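Local coordinates for protein transcription regulator AcaB (Escherichia coli, PDB 6N8B) that regulates transcription and plays a crucial role in the conjugation of IncC plasmids, probably by controlling the expression of plasmid genes, at residues S19-F23 with I113-S117; V54-I58 with E188-A193; L90-M94 with I136-L140; K78-L83 with W158-L162. The contacts are given in a common frame with arbitrary orientation. Numbering follows the deposited sequence.

Contact 1: S19-F23 with I113-S117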
# COMPACT_ATOMS: atom_id res chain seq x y z
N SER A 19 -24.17 8.47 -8.09
CA SER A 19 -23.68 8.24 -9.45
C SER A 19 -22.47 7.32 -9.48
O SER A 19 -22.44 6.35 -10.24
CB SER A 19 -23.34 9.57 -10.13
OG SER A 19 -22.55 9.35 -11.28
N ARG A 20 -21.46 7.62 -8.66
CA ARG A 20 -20.31 6.75 -8.55
C ARG A 20 -20.26 6.14 -7.16
O ARG A 20 -20.43 6.86 -6.16
CB ARG A 20 -19.01 7.50 -8.83
CG ARG A 20 -17.77 6.64 -8.67
CD ARG A 20 -16.58 7.48 -8.27
NE ARG A 20 -16.64 8.79 -8.90
CZ ARG A 20 -16.14 9.90 -8.38
NH1 ARG A 20 -15.53 9.86 -7.20
NH2 ARG A 20 -16.25 11.05 -9.03
N PRO A 21 -20.06 4.83 -7.04
CA PRO A 21 -20.02 4.21 -5.72
C PRO A 21 -18.76 4.56 -4.94
O PRO A 21 -17.65 4.59 -5.48
CB PRO A 21 -20.07 2.71 -6.03
CG PRO A 21 -19.60 2.59 -7.43
CD PRO A 21 -19.99 3.85 -8.13
N VAL A 22 -18.95 4.83 -3.65
CA VAL A 22 -17.86 5.09 -2.72
C VAL A 22 -18.17 4.29 -1.46
O VAL A 22 -19.21 4.50 -0.83
CB VAL A 22 -17.69 6.58 -2.38
CG1 VAL A 22 -16.52 6.77 -1.43
CG2 VAL A 22 -17.50 7.39 -3.65
N PHE A 23 -17.25 3.41 -1.07
CA PHE A 23 -17.40 2.58 0.11
C PHE A 23 -16.64 3.22 1.26
O PHE A 23 -15.41 3.38 1.18
CB PHE A 23 -16.89 1.16 -0.17
CG PHE A 23 -17.33 0.14 0.83
CD1 PHE A 23 -18.65 -0.28 0.87
CD2 PHE A 23 -16.41 -0.42 1.71
CE1 PHE A 23 -19.06 -1.23 1.79
CE2 PHE A 23 -16.81 -1.37 2.63
CZ PHE A 23 -18.14 -1.78 2.67
N ILE A 113 -11.88 5.62 6.19
CA ILE A 113 -11.35 5.63 4.84
C ILE A 113 -12.50 5.46 3.87
O ILE A 113 -13.48 4.76 4.17
CB ILE A 113 -10.29 4.52 4.62
CG1 ILE A 113 -10.93 3.13 4.64
CG2 ILE A 113 -9.20 4.61 5.68
CD1 ILE A 113 -9.94 2.01 4.43
N GLU A 114 -12.40 6.11 2.72
CA GLU A 114 -13.33 5.90 1.63
C GLU A 114 -12.61 5.23 0.47
O GLU A 114 -11.44 5.49 0.21
CB GLU A 114 -13.97 7.21 1.16
CG GLU A 114 -14.18 8.24 2.25
CD GLU A 114 -14.49 9.61 1.68
OE1 GLU A 114 -15.37 10.30 2.24
OE2 GLU A 114 -13.87 9.98 0.66
N ILE A 115 -13.34 4.37 -0.23
CA ILE A 115 -12.77 3.48 -1.22
C ILE A 115 -13.50 3.73 -2.53
O ILE A 115 -14.67 3.36 -2.69
CB ILE A 115 -12.87 2.01 -0.78
CG1 ILE A 115 -11.79 1.72 0.27
CG2 ILE A 115 -12.67 1.08 -1.96
CD1 ILE A 115 -12.22 0.75 1.35
N ASN A 116 -12.82 4.41 -3.46
CA ASN A 116 -13.42 4.80 -4.72
C ASN A 116 -13.16 3.79 -5.83
O ASN A 116 -13.87 3.81 -6.84
CB ASN A 116 -12.90 6.17 -5.16
CG ASN A 116 -13.45 7.30 -4.31
OD1 ASN A 116 -14.50 7.87 -4.62
ND2 ASN A 116 -12.74 7.64 -3.24
N SER A 117 -12.18 2.91 -5.67
CA SER A 117 -11.84 1.93 -6.68
C SER A 117 -11.37 0.67 -5.98
O SER A 117 -10.91 0.73 -4.84
CB SER A 117 -10.76 2.46 -7.63
OG SER A 117 -9.53 2.62 -6.95
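Backbone hydrogen bonds define this contact. Phe23 and Ile115 form an antiparallel hydrogen-bonded pair: Phe23 N donates to Ile115 O at 3.0 Å with a nearly straight angle of 173°, and Ile115 N donates to Phe23 O at 2.7 Å with a more bent one of 132°. Their CA atoms are 4.9 Å apart. Phe23 O also accepts a CA-H...O contact from Glu114 CA at 3.3 Å. Before Phe23 the chain is no longer paired as a strand, although it still runs roughly antiparallel, at 150° to 113-116.

Side-chain polarity adds little. Arg20 NH1 reaches Asn116 OD1 at 3.4 Å, a weak hydrogen bond made near the plane of the guanidinium.

Apolar packing adds to the 313 Å² buried between the segments. Phe23 CB lies 4.2 Å from Ile115 CB on the same face of the ribbon, and Ile115 CD1 sits at the edge of the Phe23 ring. Val22 CG1 packs on Glu114 CB at 3.7 Å, and Val22 CG2 lies 3.2 Å from Asn116 OD1.

The pair lies at one end of the two-stranded antiparallel sheet 23-29/109-115, which continues through backbone bonds between Ile113 and Gln25. Ile113 reaches Phe42 of helix 32-59 and Ala124 of helix 118-142, Ile115 touches Ala121, and Ser117 is the N-cap residue of helix 118-142, so the ribbon lies against both helices.

Contact 2: V54-I58 with E188-A193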
# COMPACT_ATOMS: atom_id res chain seq x y z
N VAL A 54 -8.34 8.20 -14.01
CA VAL A 54 -8.91 9.22 -14.88
C VAL A 54 -7.90 9.66 -15.94
O VAL A 54 -8.29 9.99 -17.07
CB VAL A 54 -9.44 10.42 -14.08
CG1 VAL A 54 -10.13 9.95 -12.81
CG2 VAL A 54 -8.36 11.42 -13.76
N ILE A 55 -6.60 9.67 -15.61
CA ILE A 55 -5.58 9.98 -16.61
C ILE A 55 -5.62 8.94 -17.72
O ILE A 55 -5.30 9.24 -18.88
CB ILE A 55 -4.19 10.07 -15.94
CG1 ILE A 55 -4.12 11.31 -15.05
CG2 ILE A 55 -3.08 10.13 -16.98
CD1 ILE A 55 -2.90 11.38 -14.18
N LEU A 56 -6.09 7.72 -17.41
CA LEU A 56 -6.13 6.65 -18.41
C LEU A 56 -7.27 6.83 -19.40
O LEU A 56 -7.08 6.65 -20.60
CB LEU A 56 -6.24 5.29 -17.71
CG LEU A 56 -5.03 4.81 -16.93
CD1 LEU A 56 -5.33 3.46 -16.30
CD2 LEU A 56 -3.88 4.71 -17.93
N ARG A 57 -8.47 7.16 -18.92
CA ARG A 57 -9.57 7.37 -19.86
C ARG A 57 -9.36 8.63 -20.69
O ARG A 57 -9.88 8.73 -21.81
CB ARG A 57 -10.91 7.44 -19.11
CG ARG A 57 -10.96 6.64 -17.84
CD ARG A 57 -10.68 5.16 -18.10
NE ARG A 57 -10.32 4.48 -16.87
CZ ARG A 57 -10.79 3.30 -16.51
NH1 ARG A 57 -11.65 2.65 -17.28
NH2 ARG A 57 -10.39 2.74 -15.36
N ILE A 58 -8.58 9.58 -20.18
CA ILE A 58 -8.17 10.70 -21.00
C ILE A 58 -7.16 10.24 -22.05
O ILE A 58 -7.18 10.69 -23.20
CB ILE A 58 -7.61 11.83 -20.11
CG1 ILE A 58 -8.76 12.48 -19.34
CG2 ILE A 58 -6.88 12.86 -20.94
CD1 ILE A 58 -8.31 13.32 -18.17
N GLU A 188 -5.74 18.71 -20.31
CA GLU A 188 -6.97 17.99 -19.99
C GLU A 188 -6.90 17.31 -18.63
O GLU A 188 -7.94 17.16 -17.97
CB GLU A 188 -7.27 16.97 -21.08
CG GLU A 188 -8.68 16.45 -21.08
CD GLU A 188 -9.02 15.73 -22.37
OE1 GLU A 188 -8.19 15.75 -23.30
OE2 GLU A 188 -10.12 15.13 -22.44
N VAL A 189 -5.71 16.93 -18.17
CA VAL A 189 -5.60 16.25 -16.88
C VAL A 189 -5.25 17.23 -15.77
O VAL A 189 -5.47 16.93 -14.59
CB VAL A 189 -4.59 15.10 -16.93
CG1 VAL A 189 -4.83 14.22 -18.14
CG2 VAL A 189 -3.17 15.62 -16.92
N ALA A 190 -4.72 18.41 -16.11
CA ALA A 190 -4.57 19.48 -15.14
C ALA A 190 -5.92 20.05 -14.70
O ALA A 190 -5.96 20.83 -13.75
CB ALA A 190 -3.68 20.58 -15.71
N GLU A 191 -7.00 19.67 -15.37
CA GLU A 191 -8.33 20.09 -14.97
C GLU A 191 -9.20 18.93 -14.50
O GLU A 191 -10.20 19.16 -13.82
CB GLU A 191 -9.07 20.78 -16.12
CG GLU A 191 -8.78 22.26 -16.31
CD GLU A 191 -9.41 22.79 -17.59
OE1 GLU A 191 -10.46 22.25 -17.97
OE2 GLU A 191 -8.86 23.73 -18.21
N ALA A 192 -8.82 17.70 -14.83
CA ALA A 192 -9.52 16.54 -14.32
C ALA A 192 -8.86 15.95 -13.08
O ALA A 192 -9.57 15.44 -12.20
CB ALA A 192 -9.62 15.46 -15.40
N ALA A 193 -7.54 16.01 -12.99
CA ALA A 193 -6.83 15.45 -11.85
C ALA A 193 -5.47 16.10 -11.68
O ALA A 193 -4.48 15.61 -12.22
CB ALA A 193 -6.66 13.94 -12.01
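Ile58 is the most deeply engaged residue here, with 85 Å² of its surface covered by 188-193. Its CD1 fits between Val189 CG1 at 3.6 Å and Ala192 CB at 3.7 Å, two groups three residues apart on the partner helix, while Ile58 CG2 rests 3.9 Å from Glu188 CD. The small methyl of Ala192 leaves the room that the isoleucine tip occupies. In return, Val189 meets two residues a helical turn apart: its CB lies 4.3 Å from Ile55 CG1, and its CG1 touches Ile58. Val54 CG2 closes one end of the interface against Ala193 CB at 3.5 Å.

The two short helical segments run roughly antiparallel, at 146°, with axes 10.2 Å apart, and the nearest CA pair is Ile55 with Val189 at 6.3 Å. Behind the interface, Arg177 of helix 148-182 meets both Ile55 and Ala193, which brings a third helix into the junction. Leu56 instead faces Ile65 and Val68 of helix 62-96. The contact thus joins the C-terminal end of helix 32-59 to the short helix 186-192.

Within the 302 Å² buried, the groups in contact are almost entirely aliphatic, the carboxylate carbon of Glu188 being the main exception, and the segments share neither a hydrogen bond nor a salt bridge, so the direct contact between them rests on close fit and the burial of methyl groups.

Contact 3: L90-M94 with I136-L140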
# COMPACT_ATOMS: atom_id res chain seq x y z
N LEU A 90 5.20 -17.86 9.62
CA LEU A 90 5.26 -17.45 11.02
C LEU A 90 4.04 -17.89 11.82
O LEU A 90 4.16 -18.12 13.03
CB LEU A 90 5.41 -15.93 11.13
CG LEU A 90 6.47 -15.20 10.31
CD1 LEU A 90 6.25 -13.72 10.41
CD2 LEU A 90 7.86 -15.55 10.76
N ASN A 91 2.88 -18.06 11.18
CA ASN A 91 1.74 -18.59 11.90
C ASN A 91 1.89 -20.06 12.25
O ASN A 91 1.11 -20.57 13.06
CB ASN A 91 0.45 -18.38 11.11
CG ASN A 91 -0.76 -18.17 12.02
OD1 ASN A 91 -1.02 -17.06 12.48
ND2 ASN A 91 -1.49 -19.25 12.28
N LYS A 92 2.88 -20.77 11.68
CA LYS A 92 3.16 -22.12 12.12
C LYS A 92 4.44 -22.21 12.93
O LYS A 92 4.73 -23.26 13.51
CB LYS A 92 3.25 -23.08 10.92
CG LYS A 92 3.36 -24.55 11.32
CD LYS A 92 3.87 -25.44 10.21
CE LYS A 92 4.20 -26.81 10.78
NZ LYS A 92 5.53 -26.83 11.47
N LEU A 93 5.18 -21.11 13.07
CA LEU A 93 6.17 -21.06 14.14
C LEU A 93 5.48 -20.94 15.49
O LEU A 93 6.03 -21.38 16.50
CB LEU A 93 7.13 -19.90 13.93
CG LEU A 93 8.28 -20.10 12.94
CD1 LEU A 93 9.19 -18.89 12.95
CD2 LEU A 93 9.06 -21.36 13.28
N MET A 94 4.28 -20.36 15.52
CA MET A 94 3.53 -20.31 16.77
C MET A 94 2.95 -21.67 17.11
O MET A 94 2.90 -22.05 18.29
CB MET A 94 2.40 -19.27 16.67
CG MET A 94 2.73 -17.99 15.95
SD MET A 94 1.24 -17.08 15.54
CE MET A 94 0.56 -16.87 17.17
N ILE A 136 1.78 -11.14 14.58
CA ILE A 136 2.42 -12.44 14.70
C ILE A 136 3.85 -12.29 15.18
O ILE A 136 4.28 -12.95 16.14
CB ILE A 136 2.36 -13.21 13.37
CG1 ILE A 136 0.91 -13.51 12.98
CG2 ILE A 136 3.14 -14.51 13.47
CD1 ILE A 136 0.75 -14.07 11.60
N VAL A 137 4.61 -11.40 14.53
CA VAL A 137 5.98 -11.14 14.93
C VAL A 137 6.04 -10.69 16.39
O VAL A 137 6.95 -11.07 17.13
CB VAL A 137 6.62 -10.10 13.99
CG1 VAL A 137 8.04 -9.77 14.42
CG2 VAL A 137 6.61 -10.61 12.56
N ASP A 138 5.07 -9.89 16.82
CA ASP A 138 5.11 -9.35 18.18
C ASP A 138 4.96 -10.43 19.24
O ASP A 138 5.63 -10.37 20.28
CB ASP A 138 4.04 -8.27 18.34
CG ASP A 138 4.47 -6.94 17.76
OD1 ASP A 138 5.69 -6.75 17.55
OD2 ASP A 138 3.59 -6.08 17.51
N THR A 139 4.13 -11.45 19.00
CA THR A 139 4.02 -12.50 20.01
C THR A 139 5.19 -13.46 19.93
O THR A 139 5.65 -13.95 20.97
CB THR A 139 2.73 -13.29 19.87
OG1 THR A 139 2.85 -14.23 18.79
CG2 THR A 139 1.59 -12.39 19.58
N LEU A 140 5.72 -13.70 18.73
CA LEU A 140 6.92 -14.51 18.61
C LEU A 140 8.10 -13.81 19.27
O LEU A 140 8.98 -14.48 19.82
CB LEU A 140 7.20 -14.80 17.14
CG LEU A 140 6.09 -15.55 16.41
CD1 LEU A 140 6.50 -15.85 14.99
CD2 LEU A 140 5.79 -16.82 17.16
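This is a buried, apolar helix-helix contact near one end of the molecule, between the C-terminal part of helix 62-96 and that of helix 118-142. The segments run in the same general direction, with 33° between their axes and a closest axial approach of 9.9 Å. Each helix contributes two main residues spaced by four: Leu90 and Met94 on one, Ile136 and Leu140 on the other.

Ile136 CG2 lies 3.6 Å from Leu90 CB and 3.8 Å from Met94 SD, so this methyl is set between two residues a turn apart. Leu140 fills the next position: its CD1 is 4.0 Å from Leu90 CB and 4.2 Å from Leu93 CB, and its CD2 approaches Met94 CG to 3.5 Å. At the margins, Leu90 CD1 touches Val137 CG2 at 3.8 Å and Asn91 OD1 comes within 3.6 Å of Ile136 CD1. Thr139 OG1 donates to Ile136 O, one turn back in the same helix, at 3.3 Å, which satisfies the hydroxyl within its helix.

Loop residues Ile99, Met102 and Pro103 pack on Met94, Ile136 and Thr139 respectively, and Val137 meets Ala154 of helix 148-182. Two successive long helices can run in the same general direction here because the chain between them returns along the bundle through strand 109-115, a crossover connection within what the helix order and packing indicate is a four-helix bundle.

Contact 4: K78-L83 with W158-L162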
# COMPACT_ATOMS: atom_id res chain seq x y z
N LYS A 78 2.02 -8.88 -5.89
CA LYS A 78 3.26 -9.44 -5.38
C LYS A 78 3.46 -9.13 -3.90
O LYS A 78 3.87 -10.01 -3.13
CB LYS A 78 4.45 -8.94 -6.20
CG LYS A 78 5.79 -9.35 -5.62
CD LYS A 78 6.06 -10.82 -5.88
CE LYS A 78 7.37 -11.24 -5.27
NZ LYS A 78 7.40 -12.70 -5.03
N VAL A 79 3.14 -7.91 -3.48
CA VAL A 79 3.17 -7.59 -2.05
C VAL A 79 2.15 -8.44 -1.30
O VAL A 79 2.44 -8.98 -0.23
CB VAL A 79 2.94 -6.09 -1.83
CG1 VAL A 79 2.90 -5.78 -0.34
CG2 VAL A 79 4.03 -5.28 -2.51
N SER A 80 0.95 -8.58 -1.86
CA SER A 80 -0.07 -9.40 -1.22
C SER A 80 0.38 -10.85 -1.12
O SER A 80 0.12 -11.53 -0.12
CB SER A 80 -1.39 -9.30 -2.00
OG SER A 80 -2.39 -10.10 -1.39
N GLU A 81 1.06 -11.34 -2.16
CA GLU A 81 1.52 -12.72 -2.16
C GLU A 81 2.60 -12.95 -1.11
O GLU A 81 2.61 -13.99 -0.44
CB GLU A 81 2.05 -13.05 -3.56
CG GLU A 81 0.96 -13.19 -4.60
CD GLU A 81 1.49 -13.14 -6.02
OE1 GLU A 81 0.70 -12.85 -6.95
OE2 GLU A 81 2.70 -13.41 -6.23
N ASP A 82 3.50 -11.97 -0.92
CA ASP A 82 4.61 -12.17 0.02
C ASP A 82 4.21 -11.97 1.47
O ASP A 82 4.83 -12.56 2.36
CB ASP A 82 5.76 -11.22 -0.31
CG ASP A 82 6.33 -11.45 -1.70
OD1 ASP A 82 6.10 -12.54 -2.26
OD2 ASP A 82 7.02 -10.55 -2.21
N LEU A 83 3.17 -11.17 1.75
CA LEU A 83 2.65 -11.14 3.11
C LEU A 83 1.92 -12.43 3.45
O LEU A 83 2.00 -12.92 4.58
CB LEU A 83 1.72 -9.94 3.31
CG LEU A 83 2.29 -8.54 3.12
CD1 LEU A 83 1.24 -7.60 2.58
CD2 LEU A 83 2.83 -8.03 4.43
N TRP A 158 9.17 -4.79 6.26
CA TRP A 158 7.78 -4.86 5.84
C TRP A 158 7.15 -3.47 5.79
O TRP A 158 6.34 -3.19 4.90
CB TRP A 158 6.98 -5.78 6.75
CG TRP A 158 7.21 -7.21 6.43
CD1 TRP A 158 7.82 -8.14 7.22
CD2 TRP A 158 6.88 -7.87 5.20
NE1 TRP A 158 7.87 -9.35 6.57
CE2 TRP A 158 7.30 -9.21 5.33
CE3 TRP A 158 6.27 -7.46 4.02
CZ2 TRP A 158 7.13 -10.14 4.31
CZ3 TRP A 158 6.10 -8.38 3.01
CH2 TRP A 158 6.52 -9.70 3.16
N GLN A 159 7.50 -2.60 6.74
CA GLN A 159 7.12 -1.20 6.62
C GLN A 159 7.63 -0.61 5.32
O GLN A 159 6.89 0.02 4.56
CB GLN A 159 7.66 -0.40 7.80
CG GLN A 159 6.63 0.42 8.54
CD GLN A 159 7.20 1.09 9.76
OE1 GLN A 159 8.01 0.51 10.49
NE2 GLN A 159 6.80 2.33 9.99
N GLN A 160 8.91 -0.85 5.03
CA GLN A 160 9.51 -0.31 3.82
C GLN A 160 8.90 -0.93 2.57
O GLN A 160 8.74 -0.23 1.56
CB GLN A 160 11.02 -0.54 3.86
CG GLN A 160 11.83 0.19 2.81
CD GLN A 160 13.22 -0.39 2.67
OE1 GLN A 160 14.21 0.26 3.00
NE2 GLN A 160 13.30 -1.64 2.22
N ARG A 161 8.48 -2.20 2.64
CA ARG A 161 7.97 -2.89 1.46
C ARG A 161 6.70 -2.23 0.93
O ARG A 161 6.54 -2.04 -0.28
CB ARG A 161 7.71 -4.35 1.79
CG ARG A 161 7.20 -5.16 0.62
CD ARG A 161 8.33 -5.86 -0.12
NE ARG A 161 7.89 -6.30 -1.44
CZ ARG A 161 7.31 -7.47 -1.68
NH1 ARG A 161 7.09 -8.33 -0.70
NH2 ARG A 161 6.94 -7.78 -2.92
N LEU A 162 5.78 -1.86 1.82
CA LEU A 162 4.59 -1.16 1.36
C LEU A 162 4.88 0.29 1.01
O LEU A 162 4.21 0.85 0.14
CB LEU A 162 3.48 -1.22 2.41
CG LEU A 162 2.73 -2.55 2.50
CD1 LEU A 162 3.32 -3.44 3.59
CD2 LEU A 162 1.25 -2.31 2.71
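Asp82 and Arg161 form a salt bridge: Arg161 NH1 donates to Asp82 OD2 at 2.7 Å, and Arg161 NH2 adds a weak second bond to the same oxygen at 2.9 Å. The other carboxylate oxygen, Asp82 OD1, takes Lys78 NZ at 3.1 Å from one turn earlier, so a single acid links two bases in a salt-bridge network. The arginine also has apolar neighbours, with Val79 CG2 over one face of its guanidinium, 3.9 Å from Arg161 NH2.

The network spans two antiparallel members of the helical bundle, 62-96 and 148-182, whose local axes lie at 160° and 11.5 Å apart. That wide spacing is bridged by large side chains. Inward from the charges, Trp158 CH2 approaches Asp82 O at 3.4 Å, and Trp158 CE3 meets Leu83 CD2 at 3.5 Å. Val79 CG1 faces Leu162 CG at 4.3 Å. Beyond this pair of helices, Trp158 packs on Leu130 and Leu133 of helix 118-142, and Leu162 reaches Val37 of helix 32-59.

In the fold
Contacts 3 and 4 share helix 62-96, which pairs with helix 118-142 in one and with helix 148-182 in the other; their centres are 17 Å apart and their nearest atoms about 6 Å. Contact 4 is the most central, its centre about 8 Å from the centre of the chain. Contacts 2 and 3 lie on opposite sides of that centre, 45 Å apart between contact centres, and so mark far-separated regions of the bundle. Contact 1, a surface pairing, is 18 Å from contact 2 between centres, yet their nearest atoms stay about 7 Å apart. A bound calcium ion lies about 6 Å from the Lys78 side chain of contact 4.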